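Local coordinates for protein microbial serine proteinases; subtilisin (PDB 2GKO) that probably hydrolyses peptide bonds as a cold-adapted serine protease of the subtilisin family, holding several bound metal ions, at residues Lys102-Asp107 against Asp113-Ala118; Ile135-Gly140 against Asn150-Ala155; Ile162-Gly167 against Gly177-Leu182. All coordinates share one frame; numbering follows the deposited sequence.

Overall arrangement
Three contacts follow one another along the chain in the subtilisin core, next to the phenylmethanesulfonic acid pocket. Interaction 1 and interaction 2, with centres about 12 Å apart, share an apolar seam in which I115 CG2 lies 4.0 Å from M137 SD and V103 CG2 lies 4.2 Å from L139 CD2. Interaction 2 and interaction 3, about 8 Å apart between centres, belong to neighbouring parallel strands, and M137 N probably donates to I163 O at 2.8 Å. The pocket draws S138 and L139 from interaction 2 and A165 from interaction 3. The side chain of L104 in interaction 1 is about 7 Å from the same ligand.

Interaction 1: residues Lys102-Asp107 against Asp113-Ala118; sequences KVLGDD and DDIAEA. With CA (calcium ion), chain E.
V103 lies against I115 and A118, facing the helix from the loop that leads into it. The contact is mostly apolar. The V103 side chain crosses that of I115 at about a right angle, with V103 CG2 3.7 Å from I115 CG1. Its other branch is set by a chi1 of -52°, which places CG1 beside the backbone N and directs it at A118; the resulting V103 CG1 to A118 CB distance of 3.4 Å is tighter than a normal carbon contact. L104 starts off away from the helix, yet its end returns, and L104 CD2 comes within 4.2 Å of I115 CD1.

The polar link between the segments is made by water. One molecule donates to V103 O at 2.8 Å and to D114 OD2 at 2.6 Å, bridging loop carbonyl and helix carboxylate. The two oxygens of D114 thus divide their work: OD2 takes this water, while OD1 binds a calcium ion at 2.4 Å. Three waters also ligate the metal, and one of them donates to OD1 of D113, giving that carboxylate a second-shell role. The example illustrates how one helical aspartate can serve a metal and a neighbouring loop together.

A salt bridge within 102-107 runs from the strand end to the loop: the fully extended K102 reaches from NZ to D106 OD2 at 2.8 Å, on the syn side and 27° out of the carboxylate plane. R68 also pairs with D106, and T66 O accepts from K102 NZ.

In the fold, these residues lead from strand 97-102 into helix 112-129. V103 and A118 also pack on L33 of strand 29-34, while I115 and A116 turn to helix 146-157.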
loop_
_atom_site.group_PDB
_atom_site.type_symbol
_atom_site.label_atom_id
_atom_site.label_comp_id
_atom_site.label_asym_id
_atom_site.label_seq_id
_atom_site.Cartn_x
_atom_site.Cartn_y
_atom_site.Cartn_z
ATOM N N LYS A 102 8.306 7.067 10.096
ATOM C CA LYS A 102 9.601 6.566 9.639
ATOM C C LYS A 102 9.952 5.360 10.507
ATOM O O LYS A 102 10.111 5.498 11.711
ATOM C CB LYS A 102 10.681 7.643 9.683
ATOM C CG LYS A 102 12.026 7.215 9.143
ATOM C CD LYS A 102 12.975 8.391 9.072
ATOM C CE LYS A 102 14.292 7.971 8.476
ATOM N NZ LYS A 102 15.268 9.110 8.334
ATOM N N VAL A 103 10.024 4.199 9.884
ATOM C CA VAL A 103 10.392 2.940 10.550
ATOM C C VAL A 103 11.639 2.263 9.982
ATOM O O VAL A 103 12.143 1.299 10.578
ATOM C CB VAL A 103 9.213 1.945 10.525
ATOM C CG1 VAL A 103 7.980 2.601 11.072
ATOM C CG2 VAL A 103 8.960 1.352 9.109
ATOM N N LEU A 104 12.134 2.754 8.844
ATOM C CA LEU A 104 13.325 2.232 8.181
ATOM C C LEU A 104 14.356 3.342 8.299
ATOM O O LEU A 104 14.197 4.425 7.743
ATOM C CB LEU A 104 13.006 1.893 6.740
ATOM C CG LEU A 104 11.864 0.905 6.504
ATOM C CD1 LEU A 104 11.666 0.609 5.019
ATOM C CD2 LEU A 104 12.127 -0.378 7.237
ATOM N N GLY A 105 15.364 3.080 9.112
ATOM C CA GLY A 105 16.204 4.136 9.639
ATOM C C GLY A 105 17.445 4.247 8.817
ATOM O O GLY A 105 17.830 3.289 8.134
ATOM N N ASP A 106 18.082 5.413 8.891
ATOM C CA ASP A 106 19.244 5.677 8.070
ATOM C C ASP A 106 20.451 4.909 8.621
ATOM O O ASP A 106 20.622 4.771 9.841
ATOM C CB ASP A 106 19.579 7.181 7.944
ATOM C CG ASP A 106 18.346 8.076 7.794
ATOM O OD1 ASP A 106 17.640 8.023 6.762
ATOM O OD2 ASP A 106 18.033 8.893 8.692
ATOM N N ASP A 107 21.225 4.315 7.722
ATOM C CA ASP A 107 20.737 3.973 6.387
ATOM C C ASP A 107 21.313 2.615 6.029
ATOM O O ASP A 107 22.361 2.193 6.536
ATOM C CB ASP A 107 21.013 5.068 5.343
ATOM C CG ASP A 107 19.747 5.553 4.641
ATOM O OD1 ASP A 107 19.765 5.670 3.398
ATOM O OD2 ASP A 107 18.692 5.863 5.241
ATOM N N ASP A 113 11.652 -3.961 15.852
ATOM C CA ASP A 113 11.026 -3.322 17.000
ATOM C C ASP A 113 10.517 -1.918 16.657
ATOM O O ASP A 113 9.505 -1.499 17.200
ATOM C CB ASP A 113 11.847 -3.346 18.303
ATOM C CG ASP A 113 13.290 -3.011 18.118
ATOM O OD1 ASP A 113 13.655 -2.251 17.192
ATOM O OD2 ASP A 113 14.164 -3.479 18.895
ATOM N N ASP A 114 11.215 -1.213 15.769
ATOM C CA ASP A 114 10.753 0.098 15.317
ATOM C C ASP A 114 9.464 0.005 14.530
ATOM O O ASP A 114 8.552 0.804 14.736
ATOM C CB ASP A 114 11.796 0.765 14.417
ATOM C CG ASP A 114 13.064 1.125 15.141
ATOM O OD1 ASP A 114 13.091 1.097 16.398
ATOM O OD2 ASP A 114 14.079 1.489 14.511
ATOM N N ILE A 115 9.405 -0.958 13.612
ATOM C CA ILE A 115 8.220 -1.208 12.803
ATOM C C ILE A 115 7.041 -1.602 13.698
ATOM O O ILE A 115 5.915 -1.120 13.545
ATOM C CB ILE A 115 8.495 -2.324 11.747
ATOM C CG1 ILE A 115 9.569 -1.865 10.737
ATOM C CG2 ILE A 115 7.223 -2.716 11.019
ATOM C CD1 ILE A 115 10.261 -2.993 10.012
ATOM N N ALA A 116 7.312 -2.499 14.646
ATOM C CA ALA A 116 6.266 -2.944 15.564
ATOM C C ALA A 116 5.738 -1.789 16.428
ATOM O O ALA A 116 4.544 -1.677 16.617
ATOM C CB ALA A 116 6.783 -4.097 16.429
ATOM N N GLU A 117 6.624 -0.929 16.911
ATOM C CA GLU A 117 6.222 0.212 17.717
ATOM C C GLU A 117 5.325 1.143 16.908
ATOM O O GLU A 117 4.320 1.649 17.394
ATOM C CB GLU A 117 7.448 0.952 18.229
ATOM C CG GLU A 117 7.145 2.121 19.151
ATOM C CD GLU A 117 6.608 1.706 20.518
ATOM O OE1 GLU A 117 6.514 0.488 20.817
ATOM O OE2 GLU A 117 6.241 2.622 21.285
ATOM N N ALA A 118 5.681 1.346 15.647
ATOM C CA ALA A 118 4.878 2.207 14.779
ATOM C C ALA A 118 3.508 1.640 14.456
ATOM O O ALA A 118 2.520 2.381 14.418
ATOM C CB ALA A 118 5.646 2.487 13.486
HETATM CA CA CA E . 14.702 1.548 18.177
HETATM O O HOH W 1 14.520 0.877 11.977
HETATM O O HOH W 2 15.471 -0.606 17.363
HETATM O O HOH W 3 13.640 3.578 17.935
HETATM O O HOH W 4 17.074 1.883 19.172
#

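Interaction 2: residues Ile135-Gly140 against Asn150-Ala155; sequences INMSLG and NAVDYA. With PMS (phenylmethanesulfonic acid), chain G.
I135 and A155 mark the nearest backbone approach, their CA atoms 9.2 Å apart, so strand and helix are joined by side chains with no hydrogen bond between them. They are the first two elements of a beta-alpha-beta unit, strand 133-137, helix 146-157 and strand 161-165, in the parallel core of the subtilase fold. It is a compact example of how a crossover helix is seated on its sheet: alternate strand residues, I135 and M137, supply the apolar face, and residues three apart on the helix receive it.

M137 sets out with CG anti to its carbonyl carbon (chi1 -75°), runs straight through chi2 and then bends at chi3, -78°, which carries the terminal methyl to the helix. There M137 CE meets V152 CG2 at 3.9 Å, the two side chains meeting at a slant. A turn further on, A155 offers just its methyl group, and the extended I135 side chain reaches it loosely, with I135 CD1 4.4 Å from A155 CB. Around this seam, I119 of helix 112-129 touches M137 and A155, and P179 covers M137 from the loop after strand 161-165.

Past the strand the chain becomes part of the phenylmethanesulfonic acid pocket. S138 OG hydrogen-bonds to S249 O, which holds the side chain toward helix 248-265, while the ligand lies against the backbone, its S atom 3.9 Å from S138 O. S138, L139 and G140 correspond to the Ser-Leu-Gly segment that in subtilisins borders the substrate cleft, probably in the same role here. An inverse gamma turn centred on S138 starts this departure from the sheet, closed by a weak hydrogen bond of 3.0 Å from L139 N to M137 O.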
loop_
_atom_site.group_PDB
_atom_site.type_symbol
_atom_site.label_atom_id
_atom_site.label_comp_id
_atom_site.label_asym_id
_atom_site.label_seq_id
_atom_site.Cartn_x
_atom_site.Cartn_y
_atom_site.Cartn_z
ATOM N N ILE A 135 -2.964 1.365 7.468
ATOM C CA ILE A 135 -1.523 1.220 7.422
ATOM C C ILE A 135 -1.100 0.693 6.060
ATOM O O ILE A 135 -1.665 -0.272 5.563
ATOM C CB ILE A 135 -1.007 0.209 8.501
ATOM C CG1 ILE A 135 -1.113 0.849 9.882
ATOM C CG2 ILE A 135 0.433 -0.196 8.192
ATOM C CD1 ILE A 135 -0.792 -0.091 11.064
ATOM N N ASN A 136 -0.074 1.314 5.506
ATOM C CA ASN A 136 0.645 0.772 4.373
ATOM C C ASN A 136 2.067 0.372 4.780
ATOM O O ASN A 136 2.836 1.218 5.226
ATOM C CB ASN A 136 0.723 1.805 3.238
ATOM C CG ASN A 136 1.369 1.223 2.007
ATOM O OD1 ASN A 136 0.681 0.627 1.162
ATOM N ND2 ASN A 136 2.700 1.299 1.933
ATOM N N MET A 137 2.404 -0.899 4.601
ATOM C CA MET A 137 3.768 -1.402 4.805
ATOM C C MET A 137 4.324 -1.941 3.491
ATOM O O MET A 137 4.096 -3.083 3.107
ATOM C CB MET A 137 3.838 -2.458 5.912
ATOM C CG MET A 137 3.734 -1.811 7.248
ATOM S SD MET A 137 4.016 -2.934 8.596
ATOM C CE MET A 137 2.524 -3.732 8.659
ATOM N N SER A 138 5.051 -1.081 2.806
ATOM C CA SER A 138 5.729 -1.435 1.577
ATOM C C SER A 138 7.105 -1.971 1.926
ATOM O O SER A 138 8.140 -1.360 1.656
ATOM C CB SER A 138 5.784 -0.228 0.645
ATOM O OG SER A 138 4.526 -0.007 0.060
ATOM N N LEU A 139 7.091 -3.126 2.586
ATOM C CA LEU A 139 8.309 -3.713 3.100
ATOM C C LEU A 139 8.030 -5.178 3.313
ATOM O O LEU A 139 6.885 -5.612 3.403
ATOM C CB LEU A 139 8.759 -2.998 4.379
ATOM C CG LEU A 139 7.796 -2.943 5.559
ATOM C CD1 LEU A 139 7.895 -4.210 6.388
ATOM C CD2 LEU A 139 8.049 -1.713 6.441
ATOM N N GLY A 140 9.089 -5.966 3.360
ATOM C CA GLY A 140 8.891 -7.387 3.534
ATOM C C GLY A 140 10.177 -8.096 3.829
ATOM O O GLY A 140 11.256 -7.581 3.585
ATOM N N ASN A 150 2.676 -9.579 15.974
ATOM C CA ASN A 150 1.836 -9.259 17.128
ATOM C C ASN A 150 1.306 -7.833 17.073
ATOM O O ASN A 150 0.163 -7.574 17.460
ATOM C CB ASN A 150 2.583 -9.503 18.425
ATOM C CG ASN A 150 2.824 -10.989 18.688
ATOM O OD1 ASN A 150 2.261 -11.844 18.001
ATOM N ND2 ASN A 150 3.681 -11.291 19.665
ATOM N N ALA A 151 2.137 -6.927 16.557
ATOM C CA ALA A 151 1.752 -5.532 16.373
ATOM C C ALA A 151 0.647 -5.424 15.332
ATOM O O ALA A 151 -0.335 -4.723 15.543
ATOM C CB ALA A 151 2.958 -4.701 15.989
ATOM N N VAL A 152 0.777 -6.157 14.225
ATOM C CA VAL A 152 -0.261 -6.199 13.186
ATOM C C VAL A 152 -1.586 -6.679 13.750
ATOM O O VAL A 152 -2.629 -6.075 13.514
ATOM C CB VAL A 152 0.170 -7.065 11.974
ATOM C CG1 VAL A 152 -0.992 -7.408 11.058
ATOM C CG2 VAL A 152 1.275 -6.356 11.189
ATOM N N ASP A 153 -1.532 -7.763 14.516
ATOM C CA ASP A 153 -2.741 -8.305 15.107
ATOM C C ASP A 153 -3.376 -7.322 16.094
ATOM O O ASP A 153 -4.597 -7.175 16.115
ATOM C CB ASP A 153 -2.428 -9.637 15.806
ATOM C CG ASP A 153 -1.987 -10.732 14.829
ATOM O OD1 ASP A 153 -2.396 -10.685 13.645
ATOM O OD2 ASP A 153 -1.238 -11.684 15.199
ATOM N N TYR A 154 -2.549 -6.667 16.892
ATOM C CA TYR A 154 -2.986 -5.654 17.851
ATOM C C TYR A 154 -3.722 -4.519 17.148
ATOM O O TYR A 154 -4.836 -4.139 17.521
ATOM C CB TYR A 154 -1.764 -5.134 18.581
ATOM C CG TYR A 154 -1.978 -3.989 19.543
ATOM C CD1 TYR A 154 -2.342 -4.217 20.862
ATOM C CD2 TYR A 154 -1.758 -2.668 19.142
ATOM C CE1 TYR A 154 -2.516 -3.169 21.743
ATOM C CE2 TYR A 154 -1.907 -1.607 20.027
ATOM C CZ TYR A 154 -2.297 -1.865 21.323
ATOM O OH TYR A 154 -2.452 -0.834 22.208
ATOM N N ALA A 155 -3.088 -3.982 16.114
ATOM C CA ALA A 155 -3.705 -2.891 15.355
ATOM C C ALA A 155 -4.984 -3.302 14.640
ATOM O O ALA A 155 -5.953 -2.558 14.636
ATOM C CB ALA A 155 -2.690 -2.314 14.358
HETATM C C PMS G . 10.478 -2.646 -1.256
HETATM S S PMS G . 8.972 -3.318 -1.572
HETATM C C1 PMS G . 10.884 -1.559 -2.243
HETATM C C2 PMS G . 11.610 -1.872 -3.391
HETATM C C3 PMS G . 12.002 -0.868 -4.283
HETATM C C4 PMS G . 11.698 0.455 -3.996
HETATM C C5 PMS G . 11.009 0.786 -2.835
HETATM C C6 PMS G . 10.613 -0.225 -1.962
HETATM O O2S PMS G . 8.813 -4.438 -0.671
HETATM O O1S PMS G . 8.939 -3.571 -3.010
#

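Interaction 3: residues Ile162-Gly167 against Gly177-Leu182; sequences IIAAAG and GYPGAL. With NA (sodium ion), chain F.
A166 leaves the strand with phi -69° and psi -31°, a turn of the backbone that presents its carbonyl to G177. The bond that follows, G177 N to A166 O, is a little long at 3.2 Å but almost perfectly straight, 176° at the hydrogen. Two residues beyond G177, the peptide before P179 is cis, and P179 to L182 form a type I turn closed by L182 N to P179 O at 3.0 Å.

The packing there is lean. The methyl of A164 touches both the proline ring and the glycine, which meet it from the same general side, with A164 CB 4.2 Å from P179 CG and 4.0 Å from G180 CA. G180, having no side chain, also brings its CA close to A165 O, and a water bridges the two backbones, donating to A165 O at 2.6 Å and accepting from G180 N at 3.0 Å.

The same turn exposes two carbonyls to a sodium ion, G180 O and L182 O, each at 2.3 Å. A185 O and two waters complete the ligands. One glycine thereby serves strand and metal at once. A carbonyl-lined cation site in the loop following this strand, beside a cis proline, is consistent with the weak cation site known in other subtilisins.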
loop_
_atom_site.group_PDB
_atom_site.type_symbol
_atom_site.label_atom_id
_atom_site.label_comp_id
_atom_site.label_asym_id
_atom_site.label_seq_id
_atom_site.Cartn_x
_atom_site.Cartn_y
_atom_site.Cartn_z
ATOM N N ILE A 162 -4.669 -3.030 7.478
ATOM C CA ILE A 162 -3.242 -3.143 7.162
ATOM C C ILE A 162 -3.047 -3.672 5.740
ATOM O O ILE A 162 -3.490 -4.756 5.415
ATOM C CB ILE A 162 -2.517 -4.045 8.171
ATOM C CG1 ILE A 162 -2.594 -3.448 9.590
ATOM C CG2 ILE A 162 -1.074 -4.215 7.759
ATOM C CD1 ILE A 162 -3.533 -4.133 10.503
ATOM N N ILE A 163 -2.389 -2.877 4.911
ATOM C CA ILE A 163 -2.060 -3.233 3.530
ATOM C C ILE A 163 -0.551 -3.371 3.440
ATOM O O ILE A 163 0.170 -2.554 3.992
ATOM C CB ILE A 163 -2.540 -2.137 2.530
ATOM C CG1 ILE A 163 -3.984 -1.692 2.814
ATOM C CG2 ILE A 163 -2.351 -2.604 1.067
ATOM C CD1 ILE A 163 -4.998 -2.763 2.692
ATOM N N ALA A 164 -0.073 -4.408 2.761
ATOM C CA ALA A 164 1.359 -4.641 2.628
ATOM C C ALA A 164 1.741 -5.195 1.270
ATOM O O ALA A 164 0.978 -5.887 0.623
ATOM C CB ALA A 164 1.826 -5.605 3.708
ATOM N N ALA A 165 2.982 -4.944 0.897
ATOM C CA ALA A 165 3.579 -5.548 -0.269
ATOM C C ALA A 165 3.607 -7.075 -0.143
ATOM O O ALA A 165 3.961 -7.607 0.904
ATOM C CB ALA A 165 4.985 -5.043 -0.417
ATOM N N ALA A 166 3.338 -7.778 -1.233
ATOM C CA ALA A 166 3.458 -9.243 -1.224
ATOM C C ALA A 166 4.920 -9.682 -1.114
ATOM O O ALA A 166 5.198 -10.701 -0.506
ATOM C CB ALA A 166 2.803 -9.862 -2.465
ATOM N N GLY A 167 5.824 -8.870 -1.667
ATOM C CA GLY A 167 7.233 -9.185 -1.770
ATOM C C GLY A 167 7.688 -9.237 -3.217
ATOM O O GLY A 167 6.908 -9.342 -4.160
ATOM N N GLY A 177 6.212 -13.053 1.424
ATOM C CA GLY A 177 6.895 -12.765 2.668
ATOM C C GLY A 177 5.992 -12.033 3.634
ATOM O O GLY A 177 4.783 -11.927 3.419
ATOM N N TYR A 178 6.615 -11.533 4.693
ATOM C CA TYR A 178 5.948 -10.945 5.838
ATOM C C TYR A 178 6.268 -9.449 5.922
ATOM O O TYR A 178 7.389 -9.051 5.656
ATOM C CB TYR A 178 6.428 -11.668 7.115
ATOM C CG TYR A 178 6.016 -13.107 7.137
ATOM C CD1 TYR A 178 4.784 -13.480 7.643
ATOM C CD2 TYR A 178 6.864 -14.103 6.623
ATOM C CE1 TYR A 178 4.404 -14.796 7.657
ATOM C CE2 TYR A 178 6.488 -15.415 6.622
ATOM C CZ TYR A 178 5.257 -15.764 7.134
ATOM O OH TYR A 178 4.863 -17.086 7.124
ATOM N N PRO A 179 5.338 -8.604 6.366
ATOM C CA PRO A 179 4.034 -8.978 6.926
ATOM C C PRO A 179 2.913 -9.340 5.959
ATOM O O PRO A 179 1.840 -9.668 6.427
ATOM C CB PRO A 179 3.649 -7.717 7.718
ATOM C CG PRO A 179 4.288 -6.561 6.930
ATOM C CD PRO A 179 5.586 -7.146 6.440
ATOM N N GLY A 180 3.136 -9.262 4.647
ATOM C CA GLY A 180 2.111 -9.558 3.663
ATOM C C GLY A 180 1.388 -10.877 3.890
ATOM O O GLY A 180 0.159 -10.933 3.769
ATOM N N ALA A 181 2.144 -11.914 4.265
ATOM C CA ALA A 181 1.608 -13.260 4.394
ATOM C C ALA A 181 0.767 -13.445 5.653
ATOM O O ALA A 181 0.149 -14.493 5.824
ATOM C CB ALA A 181 2.742 -14.261 4.408
ATOM N N LEU A 182 0.739 -12.456 6.533
ATOM C CA LEU A 182 -0.079 -12.532 7.743
ATOM C C LEU A 182 -1.553 -12.538 7.438
ATOM O O LEU A 182 -2.014 -11.884 6.510
ATOM C CB LEU A 182 0.223 -11.380 8.678
ATOM C CG LEU A 182 1.636 -11.337 9.193
ATOM C CD1 LEU A 182 1.837 -10.101 10.026
ATOM C CD2 LEU A 182 1.964 -12.621 9.977
HETATM NA NA NA F . -1.983 -11.530 4.210
HETATM O O HOH W 5 5.320 -7.902 3.075
HETATM O O HOH W 6 -3.172 -11.322 2.170
HETATM O O HOH W 7 -2.059 -13.837 3.693
#